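Magnesium and cobalt efflux protein (Bordetella parapertussis, PDB 3JTF) probably takes part in magnesium and cobalt ion transport, and binds AMP through the pair of CBS domains that makes up this fragment. Local coordinates at residues B[4-10]-B[82-88]. Coordinates in Å, arbitrary orientation, origin at the centre of the assembly. Numbering follows the deposited sequence.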
# COMPACT_ATOMS: atom_id res chain seq x y z
N GLU B 4 9.49 -25.66 -7.20
CA GLU B 4 9.44 -24.44 -6.35
C GLU B 4 7.94 -24.09 -6.17
O GLU B 4 7.10 -24.59 -6.94
CB GLU B 4 10.29 -23.34 -7.02
CG GLU B 4 10.54 -22.05 -6.22
CD GLU B 4 9.73 -20.85 -6.76
OE1 GLU B 4 10.29 -20.06 -7.55
OE2 GLU B 4 8.55 -20.71 -6.41
N ARG B 5 7.59 -23.26 -5.18
CA ARG B 5 6.18 -22.98 -4.87
C ARG B 5 5.46 -22.25 -6.00
O ARG B 5 6.11 -21.58 -6.83
CB ARG B 5 6.05 -22.10 -3.63
CG ARG B 5 6.75 -22.63 -2.44
CD ARG B 5 6.12 -22.16 -1.19
NE ARG B 5 6.52 -23.04 -0.10
CZ ARG B 5 5.74 -23.96 0.48
NH1 ARG B 5 4.48 -24.14 0.08
NH2 ARG B 5 6.24 -24.69 1.45
N THR B 6 4.13 -22.29 -5.98
CA THR B 6 3.35 -21.52 -6.93
C THR B 6 2.36 -20.53 -6.28
O THR B 6 2.09 -20.55 -5.07
CB THR B 6 2.60 -22.42 -7.91
OG1 THR B 6 1.50 -23.01 -7.24
CG2 THR B 6 3.51 -23.53 -8.51
N VAL B 7 1.85 -19.65 -7.12
CA VAL B 7 0.86 -18.67 -6.71
C VAL B 7 -0.32 -19.29 -5.93
O VAL B 7 -0.76 -18.73 -4.93
CB VAL B 7 0.35 -17.88 -7.94
CG1 VAL B 7 -1.00 -17.21 -7.67
CG2 VAL B 7 1.40 -16.87 -8.31
N ALA B 8 -0.79 -20.45 -6.37
CA ALA B 8 -1.91 -21.12 -5.69
C ALA B 8 -1.68 -21.34 -4.20
O ALA B 8 -2.62 -21.28 -3.43
CB ALA B 8 -2.24 -22.48 -6.37
N ASP B 9 -0.44 -21.59 -3.79
CA ASP B 9 -0.09 -21.79 -2.36
C ASP B 9 -0.25 -20.52 -1.51
O ASP B 9 -0.39 -20.60 -0.30
CB ASP B 9 1.38 -22.22 -2.21
CG ASP B 9 1.70 -23.55 -2.90
OD1 ASP B 9 0.78 -24.37 -3.01
OD2 ASP B 9 2.86 -23.75 -3.34
N ILE B 10 -0.17 -19.34 -2.12
CA ILE B 10 -0.15 -18.12 -1.29
C ILE B 10 -1.29 -17.12 -1.58
O ILE B 10 -1.43 -16.12 -0.89
CB ILE B 10 1.21 -17.38 -1.43
CG1 ILE B 10 1.39 -16.85 -2.86
CG2 ILE B 10 2.38 -18.33 -1.05
CD1 ILE B 10 2.52 -15.83 -2.99
N PRO B 82 -1.62 -16.94 -14.03
CA PRO B 82 -2.04 -18.29 -13.68
C PRO B 82 -1.64 -18.74 -12.28
O PRO B 82 -0.59 -18.35 -11.74
CB PRO B 82 -1.34 -19.20 -14.73
CG PRO B 82 -0.27 -18.42 -15.27
CD PRO B 82 -0.67 -16.93 -15.14
N GLU B 83 -2.46 -19.64 -11.75
CA GLU B 83 -2.19 -20.29 -10.48
C GLU B 83 -0.84 -20.96 -10.44
O GLU B 83 -0.26 -21.08 -9.38
CB GLU B 83 -3.24 -21.39 -10.21
CG GLU B 83 -4.39 -20.91 -9.46
CD GLU B 83 -5.41 -22.00 -9.17
OE1 GLU B 83 -5.07 -23.19 -9.15
OE2 GLU B 83 -6.56 -21.65 -8.95
N VAL B 84 -0.40 -21.48 -11.58
CA VAL B 84 0.82 -22.24 -11.63
C VAL B 84 2.09 -21.36 -11.67
O VAL B 84 3.18 -21.88 -11.63
CB VAL B 84 0.85 -23.24 -12.83
CG1 VAL B 84 -0.24 -24.33 -12.64
CG2 VAL B 84 0.73 -22.50 -14.22
N LYS B 85 1.95 -20.04 -11.69
CA LYS B 85 3.13 -19.19 -11.83
C LYS B 85 4.00 -19.37 -10.59
O LYS B 85 3.51 -19.43 -9.46
CB LYS B 85 2.71 -17.73 -12.04
CG LYS B 85 3.88 -16.81 -12.38
CD LYS B 85 3.50 -15.73 -13.34
CE LYS B 85 4.74 -15.09 -13.98
NZ LYS B 85 4.39 -14.22 -15.13
N ARG B 86 5.30 -19.53 -10.81
CA ARG B 86 6.23 -19.72 -9.71
C ARG B 86 6.55 -18.38 -9.04
O ARG B 86 6.55 -17.33 -9.69
CB ARG B 86 7.49 -20.44 -10.19
CG ARG B 86 7.17 -21.88 -10.72
CD ARG B 86 8.40 -22.80 -10.82
NE ARG B 86 9.65 -22.07 -11.06
CZ ARG B 86 9.96 -21.38 -12.17
NH1 ARG B 86 9.10 -21.31 -13.20
NH2 ARG B 86 11.12 -20.74 -12.25
N LEU B 87 6.82 -18.45 -7.75
CA LEU B 87 7.03 -17.26 -6.92
C LEU B 87 8.28 -16.47 -7.30
O LEU B 87 8.23 -15.25 -7.30
CB LEU B 87 7.10 -17.61 -5.44
CG LEU B 87 5.84 -18.30 -4.91
CD1 LEU B 87 5.85 -18.30 -3.39
CD2 LEU B 87 4.55 -17.68 -5.45
N ASN B 88 9.37 -17.15 -7.62
CA ASN B 88 10.62 -16.42 -7.88
C ASN B 88 10.44 -15.55 -9.15
O ASN B 88 10.92 -14.41 -9.20
CB ASN B 88 11.85 -17.34 -7.99
CG ASN B 88 12.16 -18.12 -6.67
OD1 ASN B 88 11.81 -17.69 -5.55
ND2 ASN B 88 12.83 -19.27 -6.81
O HOH W 1 -0.33 -24.40 -8.89
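Backbone hydrogen bonds tie the N-terminal segment 4-10 to the 82-88 connection. V7 N donates to K85 O at 2.9 Å, and L87 N reaches R5 O more weakly at 3.3 Å; together they flank T6 and R86, whose CA atoms lie 4.4 Å apart in a single beta bridge. CA-H...O contacts reinforce the pairing, T6 CA to K85 O (3.3 Å) and R86 CA to R5 O (3.4 Å). Further along, A8 N donates to E83 O at 3.1 Å, so the start of the short, weakly bonded helical turn around 7-10 is anchored on the type I turn P82-K85.

This turn leads from strand 80-82 into helix 87-96, within the second CBS motif, whereas 7-10 belongs to the first. The N-terminal end of the chain thus packs against the other repeat, a cross-repeat association consistent with a CBS domain pair.

At the start of helix 87-96, the E4 carboxylate accepts from two main-chain amides: L87 N to OE2 and N88 N to OE1, both 3.1 Å, the position of OE1 being less certain.

Apolar contacts centre on L87, whose CD2 lies 3.7 Å from I10 CD1 and 4.3 Å from V7 CG2. Q123 of helix 117-126 touches both I10 and L87, and the I10 side chain comes within about 4 Å of that of the AMP-binding D119.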